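Local coordinates for methionine import ATP-binding protein metN 2 (Enterococcus faecalis, PDB 2QSW) that is part of an ABC import system and here forms a small ferredoxin-like domain of the NIL family, in the ACT clan, at residues Ile53-Ile58 with Ser68-Leu73. Sequence-based numbering, arbitrary orientation.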
loop_
_atom_site.group_PDB
_atom_site.type_symbol
_atom_site.label_atom_id
_atom_site.label_comp_id
_atom_site.label_asym_id
_atom_site.label_seq_id
_atom_site.Cartn_x
_atom_site.Cartn_y
_atom_site.Cartn_z
ATOM N N ILE A 53 1.633 -9.724 15.400
ATOM C CA ILE A 53 0.692 -10.463 14.619
ATOM C C ILE A 53 -0.730 -10.277 15.164
ATOM O O ILE A 53 -1.003 -10.518 16.349
ATOM C CB ILE A 53 1.079 -11.947 14.496
ATOM C CG1 ILE A 53 2.469 -12.080 13.852
ATOM C CG2 ILE A 53 0.035 -12.718 13.681
ATOM C CD1 ILE A 53 3.099 -13.451 14.098
ATOM N N ILE A 54 -1.600 -9.783 14.290
ATOM C CA ILE A 54 -2.995 -9.534 14.610
ATOM C C ILE A 54 -3.892 -10.721 14.271
ATOM O O ILE A 54 -4.759 -11.113 15.044
ATOM C CB ILE A 54 -3.501 -8.281 13.851
ATOM C CG1 ILE A 54 -2.661 -7.087 14.266
ATOM C CG2 ILE A 54 -5.032 -8.015 14.093
ATOM C CD1 ILE A 54 -3.060 -5.826 13.554
ATOM N N GLN A 55 -3.675 -11.278 13.083
ATOM C CA GLN A 55 -4.486 -12.371 12.587
ATOM C C GLN A 55 -3.698 -13.065 11.496
ATOM O O GLN A 55 -2.899 -12.460 10.832
ATOM C CB GLN A 55 -5.805 -11.843 12.012
ATOM C CG GLN A 55 -6.720 -12.924 11.444
ATOM C CD GLN A 55 -7.747 -12.365 10.485
ATOM O OE1 GLN A 55 -8.661 -11.666 10.896
ATOM N NE2 GLN A 55 -7.586 -12.661 9.195
ATOM N N GLY A 56 -3.921 -14.361 11.313
ATOM C CA GLY A 56 -3.175 -15.033 10.260
ATOM C C GLY A 56 -3.694 -16.425 10.010
ATOM O O GLY A 56 -4.243 -17.036 10.911
ATOM N N ASN A 57 -3.441 -16.920 8.809
ATOM C CA ASN A 57 -3.661 -18.300 8.484
ATOM C C ASN A 57 -2.608 -18.684 7.463
ATOM O O ASN A 57 -2.686 -18.234 6.312
ATOM C CB ASN A 57 -5.042 -18.534 7.931
ATOM C CG ASN A 57 -5.330 -20.032 7.683
ATOM O OD1 ASN A 57 -4.481 -20.802 7.222
ATOM N ND2 ASN A 57 -6.550 -20.428 7.971
ATOM N N ILE A 58 -1.664 -19.514 7.899
ATOM C CA ILE A 58 -0.582 -19.987 7.058
ATOM C C ILE A 58 -0.504 -21.504 7.152
ATOM O O ILE A 58 -0.586 -22.092 8.230
ATOM C CB ILE A 58 0.763 -19.324 7.415
ATOM C CG1 ILE A 58 0.702 -17.825 7.073
ATOM C CG2 ILE A 58 1.922 -19.948 6.622
ATOM C CD1 ILE A 58 1.790 -17.025 7.697
ATOM N N SER A 68 -2.019 -15.952 4.617
ATOM C CA SER A 68 -2.004 -14.525 4.890
ATOM C C SER A 68 -1.664 -14.261 6.355
ATOM O O SER A 68 -1.918 -15.093 7.239
ATOM C CB SER A 68 -3.342 -13.917 4.578
ATOM O OG SER A 68 -4.350 -14.510 5.340
ATOM N N LEU A 69 -1.099 -13.085 6.574
ATOM C CA LEU A 69 -0.750 -12.614 7.899
ATOM C C LEU A 69 -1.077 -11.134 7.955
ATOM O O LEU A 69 -0.660 -10.405 7.069
ATOM C CB LEU A 69 0.737 -12.831 8.103
ATOM C CG LEU A 69 1.322 -12.782 9.498
ATOM C CD1 LEU A 69 0.738 -13.862 10.426
ATOM C CD2 LEU A 69 2.850 -12.906 9.341
ATOM N N TYR A 70 -1.813 -10.710 8.975
ATOM C CA TYR A 70 -2.046 -9.289 9.234
ATOM C C TYR A 70 -1.149 -8.892 10.425
ATOM O O TYR A 70 -1.180 -9.515 11.501
ATOM C CB TYR A 70 -3.488 -9.042 9.603
ATOM C CG TYR A 70 -4.468 -9.258 8.492
ATOM C CD1 TYR A 70 -4.974 -8.187 7.780
ATOM C CD2 TYR A 70 -4.908 -10.537 8.164
ATOM C CE1 TYR A 70 -5.888 -8.374 6.761
ATOM C CE2 TYR A 70 -5.838 -10.748 7.154
ATOM C CZ TYR A 70 -6.321 -9.646 6.461
ATOM O OH TYR A 70 -7.235 -9.838 5.472
ATOM N N ILE A 71 -0.289 -7.925 10.195
ATOM C CA ILE A 71 0.655 -7.485 11.180
ATOM C C ILE A 71 0.621 -5.993 11.380
ATOM O O ILE A 71 0.322 -5.223 10.445
ATOM C CB ILE A 71 2.091 -7.909 10.818
ATOM C CG1 ILE A 71 2.661 -7.245 9.580
ATOM C CG2 ILE A 71 2.242 -9.415 10.738
ATOM C CD1 ILE A 71 4.169 -7.562 9.406
ATOM N N GLN A 72 0.870 -5.577 12.601
ATOM C CA GLN A 72 1.122 -4.177 12.909
ATOM C C GLN A 72 2.632 -3.917 12.853
ATOM O O GLN A 72 3.400 -4.602 13.524
ATOM C CB GLN A 72 0.571 -3.777 14.273
ATOM C CG GLN A 72 0.821 -2.334 14.621
ATOM C CD GLN A 72 0.457 -2.040 16.071
ATOM O OE1 GLN A 72 0.777 -2.845 16.964
ATOM N NE2 GLN A 72 -0.173 -0.877 16.326
ATOM N N LEU A 73 3.044 -2.964 12.015
ATOM C CA LEU A 73 4.404 -2.478 11.987
ATOM C C LEU A 73 4.512 -1.194 12.783
ATOM O O LEU A 73 3.733 -0.273 12.530
ATOM C CB LEU A 73 4.868 -2.192 10.555
ATOM C CG LEU A 73 4.926 -3.401 9.624
ATOM C CD1 LEU A 73 5.213 -3.002 8.175
ATOM C CD2 LEU A 73 6.002 -4.354 10.113
HETATM O O HOH W 1 -5.584 -14.198 8.074
#
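The phenol ring of Tyr-70 and the amide of Gln-55 lie side by side and point the same way, their planes 65° apart; in the conformer described, Gln-55 NE2 meets Tyr-70 CE2 obliquely at 3.3 Å. At the ring's edge, in its plane, sit the carbonyl oxygen Gln-55 O and a water. In that conformer Gln-55 NE2 donates to this water (2.8 Å), which the short hydroxyl of Ser-68 also holds. Met-16 of helix 13-19 touches both side chains. Gln-55 suits its place because CG, anti to the backbone N (chi1 179°), starts an extended chain that carries the amide beside the flat ring.

The backbones pair antiparallel in a hairpin interrupted by a classic beta bulge: Ile-54 and Gln-55 both face Tyr-70. Tyr-70 N gives a nearly straight bond to Gln-55 O (173°). Beyond the bulge, Asn-57 and Ser-68 exchange two backbone bonds.

On the other face, branched aliphatics suit close packing: Ile-53 CG2 meets Leu-69 CD1 at 3.5 Å in the conformers modelled here, and Ile-71 adjoins Ile-53. Gly-56, without a side chain, pairs closely with Leu-69 (CA to CA 4.2 Å). Tyr-70 O accepts a firm bond from Ile-54 N (2.8 Å) and a weak one from Gln-55 N (3.4 Å), so strand 50-61, outermost in the chain's own sheet, absorbs an extra residue and shifts register by one without losing its pairing.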